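Local atomic coordinates of DnaJ homolog subfamily C member 10 (Mus musculus, PDB entry 3APQ), a protein that reduces disulfide bonds in the endoplasmic reticulum, serving both the correct folding of proteins and the degradation of misfolded ones. Residues G114-V119 with G145-G150; A109-G114 with F173-G178; W136-K141 with R188-L193. One frame throughout, in Å; residues are numbered along the deposited sequence.

Contact 1: residues G114-V119 with G145-G150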
ATOM      1  N   GLY A 114      -0.722 -18.929   9.040  1.00 28.33           N
ATOM      2  CA  GLY A 114      -0.688 -20.269   8.436  1.00 28.65           C
ATOM      3  C   GLY A 114      -1.155 -20.313   6.977  1.00 27.30           C
ATOM      4  O   GLY A 114      -0.999 -21.313   6.296  1.00 28.05           O
ATOM      5  N   GLU A 115      -1.715 -19.224   6.475  1.00 24.85           N
ATOM      6  CA  GLU A 115      -2.158 -19.206   5.077  1.00 22.34           C
ATOM      7  C   GLU A 115      -0.966 -18.944   4.191  1.00 19.66           C
ATOM      8  O   GLU A 115      -0.009 -18.293   4.625  1.00 19.09           O
ATOM      9  CB  GLU A 115      -3.155 -18.082   4.915  1.00 21.77           C
ATOM     10  CG  GLU A 115      -4.521 -18.397   5.437  1.00 25.98           C
ATOM     11  CD  GLU A 115      -5.517 -17.251   5.138  1.00 31.91           C
ATOM     12  OE1 GLU A 115      -5.824 -16.457   6.049  1.00 36.39           O
ATOM     13  OE2 GLU A 115      -5.984 -17.116   3.996  1.00 34.35           O
ATOM     14  N   LEU A 116      -1.010 -19.417   2.956  1.00 17.91           N
ATOM     15  CA  LEU A 116       0.099 -19.198   2.028  1.00 17.88           C
ATOM     16  C   LEU A 116      -0.055 -17.785   1.382  1.00 16.53           C
ATOM     17  O   LEU A 116      -1.093 -17.511   0.790  1.00 15.16           O
ATOM     18  CB  LEU A 116       0.092 -20.277   0.953  1.00 19.62           C
ATOM     19  CG  LEU A 116       1.102 -20.106  -0.198  1.00 19.65           C
ATOM     20  CD1 LEU A 116       2.498 -20.208   0.394  1.00 21.84           C
ATOM     21  CD2 LEU A 116       0.955 -21.123  -1.295  1.00 22.58           C
ATOM     22  N   TRP A 117       0.935 -16.925   1.555  1.00 15.68           N
ATOM     23  CA  TRP A 117       0.880 -15.549   1.011  1.00 15.85           C
ATOM     24  C   TRP A 117       2.027 -15.312   0.051  1.00 16.86           C
ATOM     25  O   TRP A 117       3.206 -15.618   0.379  1.00 20.27           O
ATOM     26  CB  TRP A 117       1.019 -14.550   2.143  1.00 14.56           C
ATOM     27  CG  TRP A 117      -0.256 -14.263   2.856  1.00 15.53           C
ATOM     28  CD1 TRP A 117      -0.777 -14.930   3.952  1.00 15.38           C
ATOM     29  CD2 TRP A 117      -1.177 -13.196   2.560  1.00 12.42           C
ATOM     30  NE1 TRP A 117      -1.962 -14.313   4.353  1.00 14.98           N
ATOM     31  CE2 TRP A 117      -2.239 -13.274   3.506  1.00 12.61           C
ATOM     32  CE3 TRP A 117      -1.219 -12.202   1.575  1.00 13.30           C
ATOM     33  CZ2 TRP A 117      -3.327 -12.368   3.513  1.00 13.87           C
ATOM     34  CZ3 TRP A 117      -2.299 -11.299   1.583  1.00 11.68           C
ATOM     35  CH2 TRP A 117      -3.349 -11.415   2.536  1.00 12.16           C
ATOM     36  N   PHE A 118       1.757 -14.691  -1.089  1.00 15.12           N
ATOM     37  CA  PHE A 118       2.801 -14.322  -2.010  1.00 14.23           C
ATOM     38  C   PHE A 118       2.696 -12.809  -2.137  1.00 13.51           C
ATOM     39  O   PHE A 118       1.634 -12.289  -2.556  1.00 12.97           O
ATOM     40  CB  PHE A 118       2.477 -15.007  -3.334  1.00 14.86           C
ATOM     41  CG  PHE A 118       3.563 -14.908  -4.393  1.00 14.74           C
ATOM     42  CD1 PHE A 118       3.257 -15.306  -5.684  1.00 14.11           C
ATOM     43  CD2 PHE A 118       4.902 -14.520  -4.102  1.00 14.88           C
ATOM     44  CE1 PHE A 118       4.245 -15.287  -6.699  1.00 16.07           C
ATOM     45  CE2 PHE A 118       5.869 -14.484  -5.095  1.00 16.15           C
ATOM     46  CZ  PHE A 118       5.549 -14.865  -6.410  1.00 15.16           C
ATOM     47  N   VAL A 119       3.749 -12.130  -1.683  1.00 13.21           N
ATOM     48  CA  VAL A 119       3.741 -10.690  -1.480  1.00 12.97           C
ATOM     49  C   VAL A 119       4.786  -9.965  -2.360  1.00 12.79           C
ATOM     50  O   VAL A 119       5.954 -10.371  -2.449  1.00 13.67           O
ATOM     51  CB  VAL A 119       4.016 -10.372   0.011  1.00 14.53           C
ATOM     52  CG1 VAL A 119       4.055  -8.815   0.261  1.00 16.20           C
ATOM     53  CG2 VAL A 119       2.944 -11.050   0.866  1.00 13.48           C
ATOM     54  N   GLY A 145      -8.061 -16.986  -4.911  1.00 15.81           N
ATOM     55  CA  GLY A 145      -8.676 -17.925  -3.985  1.00 15.57           C
ATOM     56  C   GLY A 145      -7.808 -19.157  -3.767  1.00 17.89           C
ATOM     57  O   GLY A 145      -8.098 -19.967  -2.864  1.00 18.59           O
ATOM     58  N   LEU A 146      -6.755 -19.320  -4.569  1.00 15.33           N
ATOM     59  CA  LEU A 146      -5.911 -20.528  -4.443  1.00 18.16           C
ATOM     60  C   LEU A 146      -4.808 -20.339  -3.425  1.00 17.87           C
ATOM     61  O   LEU A 146      -4.320 -21.304  -2.843  1.00 20.03           O
ATOM     62  CB  LEU A 146      -5.317 -20.929  -5.781  1.00 18.85           C
ATOM     63  CG  LEU A 146      -6.448 -21.157  -6.788  1.00 20.36           C
ATOM     64  CD1 LEU A 146      -5.805 -21.447  -8.127  1.00 20.05           C
ATOM     65  CD2 LEU A 146      -7.337 -22.359  -6.379  1.00 22.51           C
ATOM     66  N   LEU A 147      -4.385 -19.086  -3.281  1.00 15.84           N
ATOM     67  CA  LEU A 147      -3.512 -18.621  -2.224  1.00 16.66           C
ATOM     68  C   LEU A 147      -3.754 -17.122  -2.080  1.00 16.58           C
ATOM     69  O   LEU A 147      -4.518 -16.506  -2.870  1.00 16.98           O
ATOM     70  CB  LEU A 147      -2.017 -18.906  -2.550  1.00 15.96           C
ATOM     71  CG  LEU A 147      -1.377 -18.064  -3.651  1.00 14.91           C
ATOM     72  CD1 LEU A 147       0.202 -18.114  -3.502  1.00 16.59           C
ATOM     73  CD2 LEU A 147      -1.863 -18.458  -5.080  1.00 16.53           C
ATOM     74  N   ARG A 148      -3.137 -16.523  -1.066  1.00 16.39           N
ATOM     75  CA  ARG A 148      -3.357 -15.103  -0.825  1.00 15.02           C
ATOM     76  C   ARG A 148      -2.268 -14.288  -1.495  1.00 15.58           C
ATOM     77  O   ARG A 148      -1.056 -14.568  -1.353  1.00 15.13           O
ATOM     78  CB  ARG A 148      -3.342 -14.779   0.679  1.00 15.67           C
ATOM     79  CG  ARG A 148      -4.175 -15.711   1.517  1.00 16.95           C
ATOM     80  CD  ARG A 148      -5.655 -15.482   1.367  1.00 23.65           C
ATOM     81  NE  ARG A 148      -6.200 -14.124   1.503  1.00 23.63           N
ATOM     82  CZ  ARG A 148      -6.620 -13.513   2.612  1.00 23.39           C
ATOM     83  NH1 ARG A 148      -6.566 -14.077   3.806  1.00 24.85           N
ATOM     84  NH2 ARG A 148      -7.175 -12.294   2.513  1.00 21.33           N
ATOM     85  N   ILE A 149      -2.698 -13.226  -2.174  1.00 14.17           N
ATOM     86  CA  ILE A 149      -1.777 -12.401  -2.910  1.00 12.29           C
ATOM     87  C   ILE A 149      -1.763 -11.023  -2.241  1.00 12.37           C
ATOM     88  O   ILE A 149      -2.818 -10.376  -2.045  1.00 12.68           O
ATOM     89  CB  ILE A 149      -2.172 -12.255  -4.431  1.00 10.65           C
ATOM     90  CG1 ILE A 149      -2.333 -13.625  -5.136  1.00 13.77           C
ATOM     91  CG2 ILE A 149      -1.267 -11.193  -5.140  1.00 13.72           C
ATOM     92  CD1 ILE A 149      -1.142 -14.560  -5.015  1.00 13.18           C
ATOM     93  N   GLY A 150      -0.543 -10.591  -1.906  1.00 12.66           N
ATOM     94  CA  GLY A 150      -0.316  -9.323  -1.157  1.00 11.70           C
ATOM     95  C   GLY A 150       0.616  -8.349  -1.862  1.00 11.89           C
ATOM     96  O   GLY A 150       1.296  -8.692  -2.847  1.00 12.83           O
TER
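Trp-117 and Arg-148 are paired on neighbouring parallel strands, their side chains side by side on the same face of the sheet. CB of Arg-148 sits over the middle of the indole, 3.3 Å from the centroid of the six-membered ring of Trp-117, a CH-pi contact. The arginine chain bends at chi2 and chi3, and CZ2 of Trp-117 lies over one face of the guanidinium, the ring and guanidinium planes 38° apart. At the guanidinium edge, NH1 of Arg-148 forms a salt bridge with OE2 of Glu-115 at 3.1 Å, on the syn side of the carboxylate. On the Phe-118 side, CD1 of Leu-147 touches CD2 of Leu-116 (3.8 Å) and CB of Phe-118. Three backbone bonds set the pairing: Arg-148 N to Leu-116 O, Phe-118 N to Arg-148 O and Gly-150 N to Phe-118 O. Gly-150 lies at the indole edge, where a CB would come tight against CE3 of Trp-117 and CG2 of Val-119. Further out, Phe-118 meets Trp-136 edge to face. Helix 127-142 links the two strands, a beta-alpha-beta unit of the thioredoxin fold. The carboxylate bonded to NH1 would probably hold the guanidinium's rotation and offset its charge.

Contact 2: residues A109-G114 with F173-G178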
ATOM      1  N   ALA A 109       0.159 -10.450  10.903  1.00 21.33           N
ATOM      2  CA  ALA A 109      -0.939 -11.421  11.002  1.00 21.03           C
ATOM      3  C   ALA A 109      -0.955 -12.419   9.838  1.00 20.48           C
ATOM      4  O   ALA A 109      -1.082 -13.642  10.063  1.00 18.61           O
ATOM      5  CB  ALA A 109      -2.286 -10.704  11.070  1.00 20.53           C
ATOM      6  N   ALA A 110      -0.836 -11.912   8.601  1.00 19.64           N
ATOM      7  CA  ALA A 110      -0.750 -12.755   7.409  1.00 19.96           C
ATOM      8  C   ALA A 110       0.310 -13.827   7.547  1.00 21.65           C
ATOM      9  O   ALA A 110       0.041 -15.021   7.334  1.00 22.60           O
ATOM     10  CB  ALA A 110      -0.422 -11.898   6.183  1.00 18.37           C
ATOM     11  N   VAL A 111       1.541 -13.411   7.862  1.00 22.71           N
ATOM     12  CA  VAL A 111       2.645 -14.413   7.936  1.00 25.25           C
ATOM     13  C   VAL A 111       2.540 -15.348   9.178  1.00 26.37           C
ATOM     14  O   VAL A 111       3.138 -16.423   9.220  1.00 27.02           O
ATOM     15  CB  VAL A 111       4.064 -13.775   7.750  1.00 25.69           C
ATOM     16  CG1 VAL A 111       4.104 -12.982   6.432  1.00 26.98           C
ATOM     17  CG2 VAL A 111       4.443 -12.892   8.946  1.00 27.85           C
ATOM     18  N   ASN A 112       1.734 -14.967  10.157  1.00 26.96           N
ATOM     19  CA  ASN A 112       1.553 -15.805  11.342  1.00 29.25           C
ATOM     20  C   ASN A 112       0.359 -16.757  11.231  1.00 29.12           C
ATOM     21  O   ASN A 112       0.265 -17.718  11.993  1.00 29.41           O
ATOM     22  CB  ASN A 112       1.401 -14.938  12.599  1.00 30.49           C
ATOM     23  CG  ASN A 112       1.639 -15.731  13.899  1.00 36.84           C
ATOM     24  OD1 ASN A 112       2.763 -16.155  14.210  1.00 42.03           O
ATOM     25  ND2 ASN A 112       0.577 -15.928  14.659  1.00 39.25           N
ATOM     26  N   SER A 113      -0.561 -16.453  10.323  1.00 27.74           N
ATOM     27  CA  SER A 113      -1.849 -17.134  10.263  1.00 28.09           C
ATOM     28  C   SER A 113      -1.723 -18.579   9.842  1.00 28.53           C
ATOM     29  O   SER A 113      -2.562 -19.360  10.204  1.00 31.02           O
ATOM     30  CB  SER A 113      -2.802 -16.436   9.286  1.00 26.40           C
ATOM     31  OG  SER A 113      -2.392 -16.675   7.926  1.00 26.99           O
ATOM     32  N   GLY A 114      -0.722 -18.929   9.040  1.00 28.33           N
ATOM     33  CA  GLY A 114      -0.688 -20.269   8.436  1.00 28.65           C
ATOM     34  C   GLY A 114      -1.155 -20.313   6.977  1.00 27.30           C
ATOM     35  O   GLY A 114      -0.999 -21.313   6.296  1.00 28.05           O
ATOM     36  N   PHE A 173       8.169 -12.411  -2.418  1.00 16.01           N
ATOM     37  CA  PHE A 173       8.483 -13.484  -1.466  1.00 16.95           C
ATOM     38  C   PHE A 173       7.227 -14.237  -1.162  1.00 17.06           C
ATOM     39  O   PHE A 173       6.142 -13.631  -0.990  1.00 16.31           O
ATOM     40  CB  PHE A 173       8.966 -12.906  -0.152  1.00 18.16           C
ATOM     41  CG  PHE A 173      10.410 -12.464  -0.148  1.00 21.70           C
ATOM     42  CD1 PHE A 173      11.436 -13.397   0.136  1.00 25.33           C
ATOM     43  CD2 PHE A 173      10.758 -11.134  -0.382  1.00 25.44           C
ATOM     44  CE1 PHE A 173      12.804 -12.998   0.180  1.00 27.43           C
ATOM     45  CE2 PHE A 173      12.119 -10.725  -0.331  1.00 24.64           C
ATOM     46  CZ  PHE A 173      13.134 -11.661  -0.063  1.00 28.21           C
ATOM     47  N   ILE A 174       7.357 -15.549  -1.029  1.00 17.47           N
ATOM     48  CA  ILE A 174       6.213 -16.333  -0.596  1.00 19.14           C
ATOM     49  C   ILE A 174       6.408 -16.771   0.871  1.00 20.50           C
ATOM     50  O   ILE A 174       7.539 -17.107   1.301  1.00 20.37           O
ATOM     51  CB  ILE A 174       5.921 -17.421  -1.627  1.00 20.72           C
ATOM     52  CG1 ILE A 174       4.538 -18.007  -1.435  1.00 23.27           C
ATOM     53  CG2 ILE A 174       6.988 -18.489  -1.615  1.00 21.73           C
ATOM     54  CD1 ILE A 174       3.953 -18.620  -2.736  1.00 22.58           C
ATOM     55  N   PHE A 175       5.332 -16.683   1.660  1.00 20.65           N
ATOM     56  CA  PHE A 175       5.425 -16.887   3.129  1.00 21.68           C
ATOM     57  C   PHE A 175       4.362 -17.894   3.567  1.00 22.03           C
ATOM     58  O   PHE A 175       3.224 -17.904   3.063  1.00 19.79           O
ATOM     59  CB  PHE A 175       5.094 -15.582   3.901  1.00 19.90           C
ATOM     60  CG  PHE A 175       6.030 -14.439   3.660  1.00 23.68           C
ATOM     61  CD1 PHE A 175       7.156 -14.263   4.478  1.00 25.07           C
ATOM     62  CD2 PHE A 175       5.774 -13.513   2.631  1.00 19.70           C
ATOM     63  CE1 PHE A 175       8.056 -13.171   4.293  1.00 25.15           C
ATOM     64  CE2 PHE A 175       6.661 -12.428   2.418  1.00 23.54           C
ATOM     65  CZ  PHE A 175       7.830 -12.276   3.251  1.00 25.33           C
ATOM     66  N   ARG A 176       4.704 -18.720   4.551  1.00 24.24           N
ATOM     67  CA  ARG A 176       3.668 -19.433   5.293  1.00 26.97           C
ATOM     68  C   ARG A 176       4.184 -19.691   6.716  1.00 28.96           C
ATOM     69  O   ARG A 176       5.293 -20.214   6.881  1.00 29.94           O
ATOM     70  CB  ARG A 176       3.271 -20.744   4.616  1.00 27.42           C
ATOM     71  CG  ARG A 176       1.957 -21.339   5.175  1.00 32.68           C
ATOM     72  CD  ARG A 176       1.946 -22.849   5.181  1.00 42.46           C
ATOM     73  NE  ARG A 176       2.859 -23.414   4.186  1.00 47.68           N
ATOM     74  CZ  ARG A 176       2.509 -23.817   2.964  1.00 51.43           C
ATOM     75  NH1 ARG A 176       1.240 -23.716   2.541  1.00 50.68           N
ATOM     76  NH2 ARG A 176       3.443 -24.317   2.147  1.00 52.97           N
ATOM     77  N   SER A 177       3.390 -19.309   7.720  1.00 29.70           N
ATOM     78  CA  SER A 177       3.726 -19.604   9.111  1.00 31.37           C
ATOM     79  C   SER A 177       4.438 -20.951   9.259  1.00 32.00           C
ATOM     80  O   SER A 177       4.003 -21.966   8.708  1.00 30.72           O
ATOM     81  CB  SER A 177       2.467 -19.627   9.980  1.00 32.45           C
ATOM     82  OG  SER A 177       2.846 -19.785  11.331  1.00 35.09           O
ATOM     83  N   GLY A 178       5.543 -20.947  10.010  1.00 33.12           N
ATOM     84  CA  GLY A 178       6.262 -22.196  10.256  1.00 34.89           C
ATOM     85  C   GLY A 178       7.277 -22.541   9.178  1.00 35.20           C
ATOM     86  O   GLY A 178       8.055 -23.498   9.339  1.00 37.00           O
TER
HETATM   87  O   HOH W   1       1.020 -17.881   7.192  1.00 25.42           O
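Val-111 and Phe-175 make the apolar part of this contact, between the end of helix 104-113 and the segment that leaves strand 171-175. Their side chains lie side by side, pointing the same way, and a single methyl does the touching: CG1 of Val-111 is 3.7 Å from CG of Phe-175, near the root of the ring. It is an off-centre CH-pi contact, with CG1 of Val-111 4.1 Å from the Phe-175 ring centroid and 29° off the ring normal. CG1 stands anti to the carbonyl carbon of Val-111 (chi1 -55°), on the side of the helix that meets the phenylalanine. The same ring meets Phe-107, one helical turn back from Val-111, edge to face.

Side-chain carbons of segment 173-178 pack on the backbone of Gly-114. CB of Ser-177 lies 3.4 Å from N of Gly-114, and CG of Arg-176 lies 3.2 Å from O of Gly-114, where the chain has turned out of the helix with positive phi.

Direct polar contact is slight. OG of Ser-177, anti to its own backbone N (chi1 -174°), gives a weak hydrogen bond to O of Asn-112 at 3.4 Å. Water does more: one molecule accepts from N of Gly-114 (2.7 Å) and from N of Ser-177 (2.8 Å), and lies 3.0 Å from O of Ala-110, to which it can donate, though other acceptors compete for its protons. It thereby satisfies an amide from each segment and bridges the two beside the last helical turn.

The arrangement is plain packing at the surface of the thioredoxin fold. It joins the C-terminal end of helix 104-113, which packs on the Trp-117 side of the central sheet, to the turn that leads from strand 171-175 to the edge strand 182-183.

Contact 3: residues W136-K141 with R188-L193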
ATOM      1  N   TRP A 136       1.321  -8.487 -12.173  1.00 14.81           N
ATOM      2  CA  TRP A 136       0.939  -8.897 -10.838  1.00 13.44           C
ATOM      3  C   TRP A 136      -0.615  -8.922 -10.754  1.00 13.44           C
ATOM      4  O   TRP A 136      -1.192  -9.813 -10.146  1.00 13.60           O
ATOM      5  CB  TRP A 136       1.533  -7.917  -9.826  1.00 12.62           C
ATOM      6  CG  TRP A 136       1.451  -8.364  -8.393  1.00 14.79           C
ATOM      7  CD1 TRP A 136       0.704  -7.808  -7.394  1.00 13.19           C
ATOM      8  CD2 TRP A 136       2.098  -9.522  -7.824  1.00 10.76           C
ATOM      9  NE1 TRP A 136       0.898  -8.515  -6.210  1.00 14.56           N
ATOM     10  CE2 TRP A 136       1.736  -9.574  -6.459  1.00 13.14           C
ATOM     11  CE3 TRP A 136       2.978 -10.491  -8.343  1.00 13.67           C
ATOM     12  CZ2 TRP A 136       2.214 -10.581  -5.581  1.00 11.85           C
ATOM     13  CZ3 TRP A 136       3.447 -11.511  -7.479  1.00  9.18           C
ATOM     14  CH2 TRP A 136       3.073 -11.536  -6.126  1.00 14.91           C
ATOM     15  N   ARG A 137      -1.281  -7.917 -11.313  1.00 13.17           N
ATOM     16  CA  ARG A 137      -2.748  -7.867 -11.300  1.00 14.11           C
ATOM     17  C   ARG A 137      -3.371  -9.039 -12.087  1.00 15.66           C
ATOM     18  O   ARG A 137      -4.331  -9.646 -11.628  1.00 15.16           O
ATOM     19  CB  ARG A 137      -3.248  -6.583 -11.961  1.00 14.99           C
ATOM     20  CG  ARG A 137      -2.907  -5.303 -11.190  1.00 12.35           C
ATOM     21  CD  ARG A 137      -3.332  -4.099 -12.028  1.00 16.91           C
ATOM     22  NE  ARG A 137      -2.983  -2.912 -11.255  1.00 15.11           N
ATOM     23  CZ  ARG A 137      -2.114  -1.994 -11.646  1.00 21.27           C
ATOM     24  NH1 ARG A 137      -1.592  -2.043 -12.890  1.00 15.98           N
ATOM     25  NH2 ARG A 137      -1.810  -0.994 -10.806  1.00 19.06           N
ATOM     26  N   GLU A 138      -2.809  -9.348 -13.273  1.00 17.30           N
ATOM     27  CA  GLU A 138      -3.335 -10.437 -14.112  1.00 18.62           C
ATOM     28  C   GLU A 138      -3.111 -11.788 -13.409  1.00 18.38           C
ATOM     29  O   GLU A 138      -4.003 -12.670 -13.394  1.00 16.55           O
ATOM     30  CB  GLU A 138      -2.671 -10.426 -15.519  1.00 21.00           C
ATOM     31  CG  GLU A 138      -3.141 -11.615 -16.412  1.00 27.61           C
ATOM     32  CD  GLU A 138      -2.416 -11.712 -17.784  1.00 34.16           C
ATOM     33  OE1 GLU A 138      -1.204 -11.348 -17.873  1.00 33.85           O
ATOM     34  OE2 GLU A 138      -3.068 -12.197 -18.746  1.00 33.35           O
ATOM     35  N   PHE A 139      -1.932 -11.930 -12.807  1.00 15.71           N
ATOM     36  CA  PHE A 139      -1.603 -13.143 -12.056  1.00 16.47           C
ATOM     37  C   PHE A 139      -2.581 -13.321 -10.876  1.00 14.93           C
ATOM     38  O   PHE A 139      -3.109 -14.433 -10.634  1.00 15.35           O
ATOM     39  CB  PHE A 139      -0.142 -13.018 -11.581  1.00 17.48           C
ATOM     40  CG  PHE A 139       0.192 -13.858 -10.396  1.00 17.95           C
ATOM     41  CD1 PHE A 139       0.249 -15.235 -10.503  1.00 16.34           C
ATOM     42  CD2 PHE A 139       0.458 -13.276  -9.174  1.00 18.30           C
ATOM     43  CE1 PHE A 139       0.572 -16.015  -9.392  1.00 18.97           C
ATOM     44  CE2 PHE A 139       0.744 -14.045  -8.067  1.00 17.73           C
ATOM     45  CZ  PHE A 139       0.804 -15.436  -8.189  1.00 17.70           C
ATOM     46  N   ALA A 140      -2.802 -12.235 -10.122  1.00 14.40           N
ATOM     47  CA  ALA A 140      -3.690 -12.304  -8.949  1.00 13.70           C
ATOM     48  C   ALA A 140      -5.109 -12.739  -9.332  1.00 14.86           C
ATOM     49  O   ALA A 140      -5.760 -13.505  -8.605  1.00 15.85           O
ATOM     50  CB  ALA A 140      -3.713 -10.937  -8.137  1.00 12.27           C
ATOM     51  N   LYS A 141      -5.578 -12.331 -10.501  1.00 14.48           N
ATOM     52  CA  LYS A 141      -6.878 -12.818 -10.969  1.00 16.98           C
ATOM     53  C   LYS A 141      -6.845 -14.283 -11.292  1.00 17.12           C
ATOM     54  O   LYS A 141      -7.808 -15.007 -11.021  1.00 15.52           O
ATOM     55  CB  LYS A 141      -7.299 -12.091 -12.223  1.00 17.74           C
ATOM     56  CG  LYS A 141      -7.513 -10.612 -11.971  1.00 21.01           C
ATOM     57  CD  LYS A 141      -7.340  -9.960 -13.262  1.00 29.25           C
ATOM     58  CE  LYS A 141      -8.582  -9.335 -13.679  1.00 33.38           C
ATOM     59  NZ  LYS A 141      -8.317  -7.958 -13.279  1.00 33.30           N
ATOM     60  N   ARG A 188       9.387 -12.996 -14.207  1.00 18.04           N
ATOM     61  CA  ARG A 188       8.267 -12.088 -13.907  1.00 19.34           C
ATOM     62  C   ARG A 188       7.154 -12.169 -14.934  1.00 19.57           C
ATOM     63  O   ARG A 188       6.255 -11.336 -14.919  1.00 20.28           O
ATOM     64  CB  ARG A 188       8.719 -10.599 -13.733  1.00 19.69           C
ATOM     65  CG  ARG A 188       9.587 -10.352 -12.501  1.00 22.30           C
ATOM     66  CD  ARG A 188       9.892  -8.870 -12.217  1.00 23.84           C
ATOM     67  NE  ARG A 188      10.982  -8.818 -11.245  1.00 24.36           N
ATOM     68  CZ  ARG A 188      11.932  -7.871 -11.167  1.00 23.09           C
ATOM     69  NH1 ARG A 188      11.950  -6.873 -12.013  1.00 20.20           N
ATOM     70  NH2 ARG A 188      12.874  -7.944 -10.235  1.00 20.83           N
ATOM     71  N   SER A 189       7.190 -13.165 -15.809  1.00 20.79           N
ATOM     72  CA  SER A 189       6.013 -13.389 -16.696  1.00 21.06           C
ATOM     73  C   SER A 189       4.806 -13.902 -15.919  1.00 19.87           C
ATOM     74  O   SER A 189       4.954 -14.476 -14.837  1.00 17.11           O
ATOM     75  CB  SER A 189       6.356 -14.309 -17.879  1.00 22.19           C
ATOM     76  OG  SER A 189       6.453 -15.631 -17.435  1.00 24.72           O
ATOM     77  N   LYS A 190       3.589 -13.665 -16.421  1.00 19.48           N
ATOM     78  CA  LYS A 190       2.436 -14.198 -15.705  1.00 19.51           C
ATOM     79  C   LYS A 190       2.515 -15.736 -15.547  1.00 18.65           C
ATOM     80  O   LYS A 190       2.244 -16.261 -14.467  1.00 17.34           O
ATOM     81  CB  LYS A 190       1.107 -13.817 -16.359  1.00 19.44           C
ATOM     82  CG  LYS A 190      -0.085 -14.455 -15.613  1.00 24.24           C
ATOM     83  CD  LYS A 190      -1.351 -14.426 -16.426  1.00 28.27           C
ATOM     84  CE  LYS A 190      -1.117 -14.947 -17.848  1.00 35.98           C
ATOM     85  NZ  LYS A 190      -0.971 -16.453 -17.886  1.00 40.22           N
ATOM     86  N   GLU A 191       2.959 -16.433 -16.597  1.00 21.04           N
ATOM     87  CA  GLU A 191       3.011 -17.910 -16.513  1.00 23.06           C
ATOM     88  C   GLU A 191       4.069 -18.375 -15.487  1.00 21.53           C
ATOM     89  O   GLU A 191       3.829 -19.321 -14.719  1.00 21.68           O
ATOM     90  CB  GLU A 191       3.111 -18.570 -17.896  1.00 25.81           C
ATOM     91  CG  GLU A 191       2.079 -17.979 -18.893  1.00 29.33           C
ATOM     92  CD  GLU A 191       2.598 -16.743 -19.746  1.00 36.19           C
ATOM     93  OE1 GLU A 191       3.176 -15.674 -19.260  1.00 27.64           O
ATOM     94  OE2 GLU A 191       2.389 -16.868 -20.980  1.00 43.76           O
ATOM     95  N   SER A 192       5.193 -17.667 -15.421  1.00 21.14           N
ATOM     96  CA  SER A 192       6.220 -17.960 -14.408  1.00 19.66           C
ATOM     97  C   SER A 192       5.724 -17.759 -12.974  1.00 19.22           C
ATOM     98  O   SER A 192       6.018 -18.557 -12.096  1.00 18.53           O
ATOM     99  CB  SER A 192       7.470 -17.097 -14.630  1.00 20.00           C
ATOM    100  OG  SER A 192       8.378 -17.177 -13.527  1.00 17.90           O
ATOM    101  N   LEU A 193       4.999 -16.662 -12.738  1.00 17.04           N
ATOM    102  CA  LEU A 193       4.419 -16.377 -11.404  1.00 16.45           C
ATOM    103  C   LEU A 193       3.428 -17.461 -11.024  1.00 17.09           C
ATOM    104  O   LEU A 193       3.491 -18.012  -9.914  1.00 17.70           O
ATOM    105  CB  LEU A 193       3.766 -14.989 -11.401  1.00 15.92           C
ATOM    106  CG  LEU A 193       4.778 -13.831 -11.502  1.00 14.17           C
ATOM    107  CD1 LEU A 193       4.051 -12.480 -11.841  1.00 20.60           C
ATOM    108  CD2 LEU A 193       5.548 -13.609 -10.177  1.00 21.04           C
TER
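Phe-139 and Leu-193 form the apolar centre of this contact between helices 127-142 and 190-202. CB of Leu-193 lies over one face of the Phe-139 ring, offset toward the rim and 3.6 Å from CD1 of Phe-139, a CH-pi contact in which the side chains cross at about a right angle. An alanine at this position, lacking the ring, would probably open a gap under CB of Leu-193 and leave the Trp-136 face without the packing it gets from CD2 of Phe-139. Leu-193 also reaches that indole with a methyl at the ring edge, CD2 of Leu-193 standing 4.0 Å from CZ3 of Trp-136.

Between charged residues the contact is through carbon: CD of Lys-190 crosses the carboxyl end of Glu-138 at about a right angle, 3.2 Å from CD of Glu-138. The charged atoms stay apart, NZ of Lys-190 lying 4.8 Å from OE2 of Glu-138. Lys-190 NZ instead has a long, weak ion pair with Glu-142.

Within its own segment, Ser-189 is the N-cap, its OG accepting from N of Ser-192 at 3.1 Å. Two helices packed against one face of the sheet, with Phe-118 and Ile-149 beneath, are characteristic of the thioredoxin fold.

In the fold
All three contacts belong to the first thioredoxin domain, not the DnaJ domain. Contacts 1 and 2 share Gly-114, and their centres are 8 Å apart; strands 117-122 and 171-175 are joined where N of Phe-175 meets O of Trp-117 at 2.7 Å, a probable hydrogen bond. Contact 3 lies 13 Å from contact 1, centre to centre, and meets it through CZ of Phe-139, 3.5 Å from CD1 of Phe-118. Contacts 2 and 3 do not touch, their nearest atoms being about 6 Å apart. Helix 127-142, which carries part of contact 3, connects the two strands of contact 1; the redox-active disulfide Cys-126–Cys-129 lies at its start.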